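Putidaredoxin reductase (Pseudomonas putida, PDB 1Q1R) uses its FAD to pass electrons, probably from NADH, to putidaredoxin, the iron-sulfur protein that feeds the cytochrome P450cam monooxygenase. Local coordinates at residues Gln291-Trp296 and Gln388-Arg393. Sequence-based numbering, arbitrary orientation.
Sequences QLYDRW and QIITDR
The CA atoms of L292 and T391 are the nearest pair across the contact, 7.3 Å apart, where the turn joining strands 286-290 and 295-298 meets the last turn of helix 380-391. A G1 beta bulge shapes the hairpin side, D294 and R295 both facing S290. The helix ends in a Schellman motif: R393, at positive phi, is its C-prime residue, and its N is hydrogen-bonded to I390 O at 3.2 Å.

With chi1 at -173°, the L292 side chain extends away from its own amide nitrogen, and its forked end comes to the helix terminus. There the two branches divide the work: CD1 rests 3.5 Å from I390 O, and CD2 packs against I390 CG2 at 3.9 Å, the two side chains crossing at about a right angle. The same CG2 methyl lies 3.4 Å from Y293 OH, set obliquely to the phenol ring. That hydroxyl is hydrogen-bonded to L372 O and L343 N in the C-terminal part of the chain, so its polar needs are met while a methyl sits beside it. A326 touches both L292 and I390.

No hydrogen bond links the two segments. The contact is small and joins the hairpin of the pyridine nucleotide-disulphide oxidoreductase region to the C-terminal reductase region by van der Waals packing: the I390 CG2 methyl touches both L292 and Y293, while L292 CD1 lies against the carbonyl end of the helix. The directional bonds of Y293 OH go instead to L372 and L343.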
loop_
_atom_site.group_PDB
_atom_site.type_symbol
_atom_site.label_atom_id
_atom_site.label_comp_id
_atom_site.label_asym_id
_atom_site.label_seq_id
_atom_site.Cartn_x
_atom_site.Cartn_y
_atom_site.Cartn_z
ATOM N N GLN A 291 -6.321 -10.249 -15.151
ATOM C CA GLN A 291 -6.734 -11.399 -15.947
ATOM C C GLN A 291 -6.606 -12.657 -15.096
ATOM O O GLN A 291 -7.329 -13.633 -15.292
ATOM C CB GLN A 291 -5.889 -11.499 -17.223
ATOM C CG GLN A 291 -4.398 -11.369 -17.003
ATOM C CD GLN A 291 -3.663 -10.956 -18.268
ATOM O OE1 GLN A 291 -3.730 -11.638 -19.295
ATOM N NE2 GLN A 291 -2.955 -9.827 -18.201
ATOM N N LEU A 292 -5.697 -12.615 -14.130
ATOM C CA LEU A 292 -5.490 -13.742 -13.235
ATOM C C LEU A 292 -6.782 -14.026 -12.463
ATOM O O LEU A 292 -7.151 -15.182 -12.257
ATOM C CB LEU A 292 -4.349 -13.432 -12.263
ATOM C CG LEU A 292 -3.877 -14.563 -11.352
ATOM C CD1 LEU A 292 -3.480 -15.769 -12.197
ATOM C CD2 LEU A 292 -2.699 -14.083 -10.511
ATOM N N TYR A 293 -7.473 -12.969 -12.045
ATOM C CA TYR A 293 -8.723 -13.133 -11.310
ATOM C C TYR A 293 -9.930 -12.689 -12.130
ATOM O O TYR A 293 -11.062 -12.693 -11.643
ATOM C CB TYR A 293 -8.679 -12.352 -9.995
ATOM C CG TYR A 293 -7.613 -12.845 -9.049
ATOM C CD1 TYR A 293 -6.295 -12.400 -9.158
ATOM C CD2 TYR A 293 -7.909 -13.801 -8.079
ATOM C CE1 TYR A 293 -5.297 -12.898 -8.326
ATOM C CE2 TYR A 293 -6.922 -14.306 -7.245
ATOM C CZ TYR A 293 -5.618 -13.853 -7.372
ATOM O OH TYR A 293 -4.638 -14.366 -6.555
ATOM N N ASP A 294 -9.680 -12.306 -13.377
ATOM C CA ASP A 294 -10.739 -11.861 -14.276
ATOM C C ASP A 294 -11.672 -10.843 -13.620
ATOM O O ASP A 294 -12.881 -11.067 -13.527
ATOM C CB ASP A 294 -11.561 -13.062 -14.762
ATOM C CG ASP A 294 -12.559 -12.689 -15.848
ATOM O OD1 ASP A 294 -13.506 -13.473 -16.081
ATOM O OD2 ASP A 294 -12.393 -11.616 -16.475
ATOM N N ARG A 295 -11.105 -9.736 -13.145
ATOM C CA ARG A 295 -11.900 -8.677 -12.534
ATOM C C ARG A 295 -11.085 -7.403 -12.342
ATOM O O ARG A 295 -9.852 -7.430 -12.357
ATOM C CB ARG A 295 -12.499 -9.127 -11.197
ATOM C CG ARG A 295 -11.536 -9.240 -10.028
ATOM C CD ARG A 295 -12.332 -9.280 -8.724
ATOM N NE ARG A 295 -11.494 -9.451 -7.539
ATOM C CZ ARG A 295 -10.989 -10.614 -7.137
ATOM N NH1 ARG A 295 -11.237 -11.724 -7.823
ATOM N NH2 ARG A 295 -10.230 -10.667 -6.050
ATOM N N TRP A 296 -11.786 -6.284 -12.181
ATOM C CA TRP A 296 -11.137 -4.992 -12.000
ATOM C C TRP A 296 -10.770 -4.768 -10.549
ATOM O O TRP A 296 -11.609 -4.904 -9.657
ATOM C CB TRP A 296 -12.049 -3.862 -12.482
ATOM C CG TRP A 296 -12.361 -3.961 -13.930
ATOM C CD1 TRP A 296 -13.303 -4.759 -14.514
ATOM C CD2 TRP A 296 -11.686 -3.289 -14.996
ATOM N NE1 TRP A 296 -13.253 -4.629 -15.880
ATOM C CE2 TRP A 296 -12.268 -3.732 -16.205
ATOM C CE3 TRP A 296 -10.641 -2.355 -15.050
ATOM C CZ2 TRP A 296 -11.841 -3.273 -17.457
ATOM C CZ3 TRP A 296 -10.215 -1.898 -16.297
ATOM C CH2 TRP A 296 -10.817 -2.359 -17.483
ATOM N N GLN A 388 4.187 -19.178 -7.373
ATOM C CA GLN A 388 4.158 -20.039 -8.545
ATOM C C GLN A 388 2.793 -20.716 -8.689
ATOM O O GLN A 388 2.240 -20.791 -9.786
ATOM C CB GLN A 388 5.267 -21.087 -8.422
ATOM C CG GLN A 388 5.405 -22.019 -9.608
ATOM C CD GLN A 388 6.496 -23.059 -9.401
ATOM O OE1 GLN A 388 6.795 -23.850 -10.300
ATOM N NE2 GLN A 388 7.094 -23.065 -8.210
ATOM N N ILE A 389 2.254 -21.208 -7.578
ATOM C CA ILE A 389 0.954 -21.877 -7.585
ATOM C C ILE A 389 -0.155 -20.946 -8.083
ATOM O O ILE A 389 -1.010 -21.353 -8.875
ATOM C CB ILE A 389 0.590 -22.391 -6.163
ATOM C CG1 ILE A 389 1.543 -23.516 -5.760
ATOM C CG2 ILE A 389 -0.855 -22.884 -6.125
ATOM C CD1 ILE A 389 1.488 -23.882 -4.286
ATOM N N ILE A 390 -0.132 -19.698 -7.622
ATOM C CA ILE A 390 -1.140 -18.715 -8.011
ATOM C C ILE A 390 -0.939 -18.218 -9.437
ATOM O O ILE A 390 -1.863 -18.247 -10.250
ATOM C CB ILE A 390 -1.120 -17.479 -7.069
ATOM C CG1 ILE A 390 -1.291 -17.918 -5.617
ATOM C CG2 ILE A 390 -2.221 -16.502 -7.462
ATOM C CD1 ILE A 390 -2.561 -18.683 -5.355
ATOM N N THR A 391 0.271 -17.758 -9.732
ATOM C CA THR A 391 0.586 -17.228 -11.053
ATOM C C THR A 391 0.367 -18.234 -12.177
ATOM O O THR A 391 -0.159 -17.883 -13.233
ATOM C CB THR A 391 2.044 -16.730 -11.125
ATOM O OG1 THR A 391 2.263 -15.734 -10.117
ATOM C CG2 THR A 391 2.335 -16.128 -12.498
ATOM N N ASP A 392 0.761 -19.484 -11.953
ATOM C CA ASP A 392 0.601 -20.508 -12.980
ATOM C C ASP A 392 -0.662 -21.353 -12.855
ATOM O O ASP A 392 -0.843 -22.317 -13.602
ATOM C CB ASP A 392 1.827 -21.420 -13.010
ATOM C CG ASP A 392 3.089 -20.671 -13.362
ATOM O OD1 ASP A 392 3.043 -19.864 -14.313
ATOM O OD2 ASP A 392 4.124 -20.886 -12.699
ATOM N N ARG A 393 -1.539 -20.996 -11.922
ATOM C CA ARG A 393 -2.779 -21.744 -11.743
ATOM C C ARG A 393 -2.515 -23.244 -11.611
ATOM O O ARG A 393 -3.178 -24.054 -12.257
ATOM C CB ARG A 393 -3.702 -21.499 -12.937
ATOM C CG ARG A 393 -4.786 -20.469 -12.703
ATOM C CD ARG A 393 -5.805 -20.979 -11.694
ATOM N NE ARG A 393 -7.034 -20.191 -11.714
ATOM C CZ ARG A 393 -7.825 -20.072 -12.777
ATOM N NH1 ARG A 393 -7.516 -20.694 -13.909
ATOM N NH2 ARG A 393 -8.925 -19.334 -12.709
#